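Local coordinates for protein 4-alpha-glucanotransferase (Corynebacterium glutamicum, PDB 5B68) that belongs to the amylomaltase (MalQ) family of glucanotransferases, joining an N-terminal beta-sandwich domain to a TIM-barrel-type domain, at residues T107-V111 with P136-P140; W443-R448 with I493-E497. All coordinates share one frame; numbering follows the deposited sequence.

Contact 1: residues T107-V111 with P136-P140. With SO4 (sulfate ion), chain L.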
loop_
_atom_site.group_PDB
_atom_site.type_symbol
_atom_site.label_atom_id
_atom_site.label_comp_id
_atom_site.label_asym_id
_atom_site.label_seq_id
_atom_site.Cartn_x
_atom_site.Cartn_y
_atom_site.Cartn_z
ATOM N N THR A 107 -5.745 28.957 14.334
ATOM C CA THR A 107 -4.849 29.882 15.051
ATOM C C THR A 107 -3.923 30.542 14.040
ATOM O O THR A 107 -3.428 29.877 13.136
ATOM C CB THR A 107 -3.881 29.064 15.919
ATOM O OG1 THR A 107 -4.628 28.177 16.745
ATOM C CG2 THR A 107 -3.000 29.961 16.782
ATOM N N GLN A 108 -3.663 31.820 14.177
ATOM C CA GLN A 108 -2.569 32.456 13.385
ATOM C C GLN A 108 -1.214 32.358 14.044
ATOM O O GLN A 108 -1.125 32.482 15.270
ATOM C CB GLN A 108 -2.876 33.941 13.092
ATOM C CG GLN A 108 -3.046 34.302 11.609
ATOM C CD GLN A 108 -4.504 34.327 11.133
ATOM O OE1 GLN A 108 -5.300 33.414 11.442
ATOM N NE2 GLN A 108 -4.864 35.382 10.395
ATOM N N ARG A 109 -0.165 32.159 13.233
ATOM C CA ARG A 109 1.237 32.337 13.634
ATOM C C ARG A 109 2.033 33.235 12.651
ATOM O O ARG A 109 1.684 33.381 11.469
ATOM C CB ARG A 109 1.945 30.967 13.805
ATOM C CG ARG A 109 1.383 30.013 14.888
ATOM C CD ARG A 109 1.526 30.542 16.330
ATOM N NE ARG A 109 2.895 30.835 16.613
ATOM C CZ ARG A 109 3.841 29.978 17.015
ATOM N NH1 ARG A 109 5.083 30.408 17.160
ATOM N NH2 ARG A 109 3.559 28.702 17.289
ATOM N N ASP A 110 3.136 33.801 13.128
ATOM C CA ASP A 110 4.014 34.643 12.321
ATOM C C ASP A 110 5.219 33.874 11.817
ATOM O O ASP A 110 5.575 32.832 12.368
ATOM C CB ASP A 110 4.527 35.823 13.171
ATOM C CG ASP A 110 3.459 36.886 13.410
ATOM O OD1 ASP A 110 2.589 37.134 12.536
ATOM O OD2 ASP A 110 3.516 37.511 14.475
ATOM N N VAL A 111 5.861 34.413 10.791
ATOM C CA VAL A 111 7.136 33.984 10.318
ATOM C C VAL A 111 8.051 35.168 10.566
ATOM O O VAL A 111 7.535 36.232 10.927
ATOM C CB VAL A 111 7.132 33.622 8.829
ATOM C CG1 VAL A 111 6.249 32.404 8.640
ATOM C CG2 VAL A 111 6.677 34.808 7.978
ATOM N N PRO A 136 8.579 29.329 12.679
ATOM C CA PRO A 136 8.841 29.087 14.093
ATOM C C PRO A 136 9.124 27.619 14.316
ATOM O O PRO A 136 8.617 26.804 13.590
ATOM C CB PRO A 136 7.526 29.443 14.773
ATOM C CG PRO A 136 6.723 30.173 13.780
ATOM C CD PRO A 136 7.199 29.749 12.437
ATOM N N GLY A 137 9.934 27.321 15.319
ATOM C CA GLY A 137 10.349 25.977 15.622
ATOM C C GLY A 137 9.403 25.209 16.512
ATOM O O GLY A 137 9.688 24.091 16.869
ATOM N N ASP A 138 8.306 25.836 16.892
ATOM C CA ASP A 138 7.347 25.254 17.820
ATOM C C ASP A 138 5.937 25.052 17.271
ATOM O O ASP A 138 4.985 25.103 18.013
ATOM C CB ASP A 138 7.295 26.041 19.127
ATOM C CG ASP A 138 6.705 27.413 18.959
ATOM O OD1 ASP A 138 6.543 27.861 17.824
ATOM O OD2 ASP A 138 6.407 28.046 19.978
ATOM N N LEU A 139 5.800 24.879 15.968
ATOM C CA LEU A 139 4.502 24.579 15.404
ATOM C C LEU A 139 4.075 23.155 15.762
ATOM O O LEU A 139 4.892 22.267 15.835
ATOM C CB LEU A 139 4.527 24.747 13.889
ATOM C CG LEU A 139 4.928 26.109 13.329
ATOM C CD1 LEU A 139 4.859 26.088 11.823
ATOM C CD2 LEU A 139 4.056 27.218 13.865
ATOM N N PRO A 140 2.789 22.954 15.976
ATOM C CA PRO A 140 2.264 21.608 16.225
ATOM C C PRO A 140 2.334 20.805 14.943
ATOM O O PRO A 140 2.346 21.388 13.842
ATOM C CB PRO A 140 0.795 21.879 16.640
ATOM C CG PRO A 140 0.443 23.160 16.013
ATOM C CD PRO A 140 1.697 23.974 15.947
HETATM S S SO4 L . 3.786 34.343 16.938
HETATM O O1 SO4 L . 2.551 34.953 16.342
HETATM O O2 SO4 L . 4.844 35.397 16.971
HETATM O O3 SO4 L . 4.277 33.178 16.137
HETATM O O4 SO4 L . 3.467 33.857 18.312
#
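One guanidinium group holds two anions at once: Arg109 turns its NH1/NH2 end to Asp138 and its NE/NH1 edge to a sulfate ion, with NH1 shared. NH1 and NH2 both donate to a single oxygen, OD1 of Asp138. Arg109 NH1 lies 3.0 Å from Asp138 OD1 and uses its syn lone pair; Arg109 NH2, 3.1 Å from Asp138 OD1, comes from above the carboxylate plane. The oxygen lies in the guanidinium plane, yet the two flat groups stand 87° apart.

The sulfate probably came with the crystallisation solution. Its O3 takes bonds from Arg109 NE at 2.8 Å, from Arg109 NH1 and, longer, from the backbone N of Asp110. Bends at chi2 (-65°) and chi3 (-56°) of Arg109 bring the guanidinium round toward O3, and the bonds to O3 and Asp138 OD1 hold its rotation. CD2 of Leu139 covers one guanidinium face, 3.8 Å from Arg109 NH2. The ring of Pro136 rests against the backbone, with CG 3.2 Å from Asp110 O, and its CB lies obliquely 3.5 Å from Arg109 NH1.

The contact lies at the surface of the beta-sandwich domain. It ties strand 108-114 to the loop between strands 126-134 and 142-150. Arg109 also pairs through its backbone with Ile101 of strand 98-102, while the buried Leu139 packs on Leu159 and Ile161 of strand 153-162.

Contact 2: residues W443-R448 with I493-E497. With SO4 (sulfate ion), chain K; SO4 (sulfate ion), chain F.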
loop_
_atom_site.group_PDB
_atom_site.type_symbol
_atom_site.label_atom_id
_atom_site.label_comp_id
_atom_site.label_asym_id
_atom_site.label_seq_id
_atom_site.Cartn_x
_atom_site.Cartn_y
_atom_site.Cartn_z
ATOM N N TRP A 443 -2.349 12.379 -1.140
ATOM C CA TRP A 443 -1.528 11.405 -0.365
ATOM C C TRP A 443 -2.058 11.385 1.087
ATOM O O TRP A 443 -2.325 10.313 1.679
ATOM C CB TRP A 443 -0.066 11.829 -0.416
ATOM C CG TRP A 443 0.911 11.007 0.352
ATOM C CD1 TRP A 443 1.895 11.495 1.130
ATOM C CD2 TRP A 443 1.113 9.591 0.300
ATOM N NE1 TRP A 443 2.636 10.476 1.665
ATOM C CE2 TRP A 443 2.225 9.304 1.115
ATOM C CE3 TRP A 443 0.478 8.542 -0.356
ATOM C CZ2 TRP A 443 2.678 8.001 1.340
ATOM C CZ3 TRP A 443 0.896 7.273 -0.149
ATOM C CH2 TRP A 443 2.028 6.993 0.692
ATOM N N ARG A 444 -2.248 12.586 1.708
ATOM C CA ARG A 444 -2.874 12.665 2.988
ATOM C C ARG A 444 -4.221 11.895 3.070
ATOM O O ARG A 444 -4.458 11.148 4.024
ATOM C CB ARG A 444 -3.194 14.136 3.396
ATOM C CG ARG A 444 -3.805 14.208 4.792
ATOM C CD ARG A 444 -4.257 15.630 5.115
ATOM N NE ARG A 444 -5.468 15.953 4.408
ATOM C CZ ARG A 444 -6.074 17.150 4.426
ATOM N NH1 ARG A 444 -5.542 18.148 5.117
ATOM N NH2 ARG A 444 -7.186 17.373 3.683
ATOM N N ASN A 445 -5.095 12.137 2.092
ATOM C CA ASN A 445 -6.453 11.641 2.209
ATOM C C ASN A 445 -6.500 10.103 2.077
ATOM O O ASN A 445 -7.269 9.455 2.836
ATOM C CB ASN A 445 -7.340 12.313 1.167
ATOM C CG ASN A 445 -7.634 13.779 1.519
ATOM O OD1 ASN A 445 -7.304 14.253 2.580
ATOM N ND2 ASN A 445 -8.298 14.450 0.628
ATOM N N LEU A 446 -5.708 9.528 1.167
ATOM C CA LEU A 446 -5.692 8.067 1.057
ATOM C C LEU A 446 -5.119 7.449 2.361
ATOM O O LEU A 446 -5.710 6.501 2.926
ATOM C CB LEU A 446 -5.036 7.594 -0.191
ATOM C CG LEU A 446 -3.523 7.544 -0.269
ATOM C CD1 LEU A 446 -2.906 6.274 0.318
ATOM C CD2 LEU A 446 -3.127 7.722 -1.678
ATOM N N LEU A 447 -4.052 8.056 2.896
ATOM C CA LEU A 447 -3.492 7.565 4.121
ATOM C C LEU A 447 -4.450 7.650 5.293
ATOM O O LEU A 447 -4.546 6.715 6.154
ATOM C CB LEU A 447 -2.165 8.272 4.469
ATOM C CG LEU A 447 -0.962 8.008 3.599
ATOM C CD1 LEU A 447 0.184 9.004 3.831
ATOM C CD2 LEU A 447 -0.493 6.572 3.855
ATOM N N ARG A 448 -5.094 8.804 5.441
ATOM C CA ARG A 448 -5.969 8.946 6.543
ATOM C C ARG A 448 -7.131 7.886 6.513
ATOM O O ARG A 448 -7.525 7.381 7.540
ATOM C CB ARG A 448 -6.561 10.354 6.546
ATOM C CG ARG A 448 -7.428 10.607 7.710
ATOM C CD ARG A 448 -7.558 12.058 7.983
ATOM N NE ARG A 448 -6.287 12.704 8.272
ATOM C CZ ARG A 448 -6.179 13.971 8.623
ATOM N NH1 ARG A 448 -7.277 14.719 8.726
ATOM N NH2 ARG A 448 -4.988 14.524 8.863
ATOM N N ILE A 493 4.894 12.743 5.624
ATOM C CA ILE A 493 3.446 12.672 5.700
ATOM C C ILE A 493 2.958 11.272 6.104
ATOM O O ILE A 493 2.001 11.166 6.797
ATOM C CB ILE A 493 2.834 13.177 4.387
ATOM C CG1 ILE A 493 3.033 14.717 4.274
ATOM C CG2 ILE A 493 1.330 12.831 4.276
ATOM C CD1 ILE A 493 2.844 15.254 2.849
ATOM N N LEU A 494 3.586 10.200 5.632
ATOM C CA LEU A 494 3.261 8.905 6.105
ATOM C C LEU A 494 3.439 8.846 7.630
ATOM O O LEU A 494 2.566 8.353 8.364
ATOM C CB LEU A 494 4.132 7.862 5.386
ATOM C CG LEU A 494 4.125 6.453 5.927
ATOM C CD1 LEU A 494 2.742 5.872 5.798
ATOM C CD2 LEU A 494 5.116 5.619 5.146
ATOM N N ALA A 495 4.549 9.365 8.132
ATOM C CA ALA A 495 4.802 9.357 9.576
ATOM C C ALA A 495 3.771 10.207 10.336
ATOM O O ALA A 495 3.287 9.765 11.409
ATOM C CB ALA A 495 6.209 9.800 9.918
ATOM N N LEU A 496 3.407 11.335 9.746
ATOM C CA LEU A 496 2.425 12.216 10.342
ATOM C C LEU A 496 1.076 11.525 10.454
ATOM O O LEU A 496 0.519 11.493 11.547
ATOM C CB LEU A 496 2.290 13.512 9.578
ATOM C CG LEU A 496 1.174 14.503 9.987
ATOM C CD1 LEU A 496 1.243 14.927 11.433
ATOM C CD2 LEU A 496 1.261 15.702 9.050
ATOM N N GLU A 497 0.561 11.031 9.354
ATOM C CA GLU A 497 -0.731 10.358 9.401
ATOM C C GLU A 497 -0.780 9.134 10.349
ATOM O O GLU A 497 -1.767 8.928 11.101
ATOM C CB GLU A 497 -1.220 10.086 8.018
ATOM C CG GLU A 497 -1.687 11.336 7.270
ATOM C CD GLU A 497 -2.803 12.053 7.964
ATOM O OE1 GLU A 497 -3.848 11.417 8.305
ATOM O OE2 GLU A 497 -2.659 13.291 8.183
HETATM S S SO4 K . -7.656 20.993 4.463
HETATM O O1 SO4 K . -8.424 21.870 5.388
HETATM O O2 SO4 K . -7.351 21.672 3.177
HETATM O O3 SO4 K . -6.350 20.621 5.095
HETATM O O4 SO4 K . -8.547 19.836 4.197
HETATM S S SO4 F . -10.903 13.602 10.536
HETATM O O1 SO4 F . -11.907 14.695 10.459
HETATM O O2 SO4 F . -9.773 13.998 11.388
HETATM O O3 SO4 F . -10.455 13.327 9.124
HETATM O O4 SO4 F . -11.518 12.482 11.237
#
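CG2 of Ile493 touches CD1 of Trp443 at 3.5 Å, approaching the indole obliquely. Leu447 divides its branches: CD1 lies against the backbone CA of Leu494 at 3.8 Å and also over the centre of one Trp443 ring face, whereas CD2 meets CD1 of Leu494. The indole NE1 is satisfied by Leu490 O.

Segments 443-448 and 493-497 run in the same general direction, crossing at -39°, their axes 9.8 Å apart at closest. They belong to the TIM-barrel-type domain, and their side chains reach Leu387, Ile457 and Val459 on strands of its parallel sheet.

The charged contact is a side-on pair. Arg448 NE donates to Glu497 OE1 at 2.8 Å, and Arg448 NH2 to Glu497 OE2 at 2.7 Å. A bend at chi2 (-59°) turns the Glu497 carboxylate to Arg448, the planes 29° apart. Glu497 OE2 also accepts from Trp143 NE1 of strand 142-150. CD of Arg444 covers one face of the Arg448 guanidinium.

Two sulfate ions, probably from the crystallisation solution, sit by the arginines. Arg444 NH1 binds O3 of one at 2.6 Å and its NH2 binds O4, while Asn445 OD1 holds its NE. Arg444 also makes a cation-pi pair with Trp143. Arg448 NH1 bonds weakly to the other sulfate.

Contact 1 is a surface contact, its centre about 33 Å from the centre of the chain. Contact 2 is buried, its centre about 12 Å from that point. They share no helix or strand: one joins a strand to a loop in the beta-sandwich domain, the other joins two helices of the barrel domain. Each has an arginine-carboxylate salt bridge, end-on to one oxygen in contact 1 and side-on to two in contact 2. Apolar side chains make a smaller share of contact 1, where 217 Å² is buried in all, than of contact 2, with 360 Å². Their centres are 21 Å apart and they do not touch. Strand 142-150, which follows loop 136-140, carries Trp143 to contact 2.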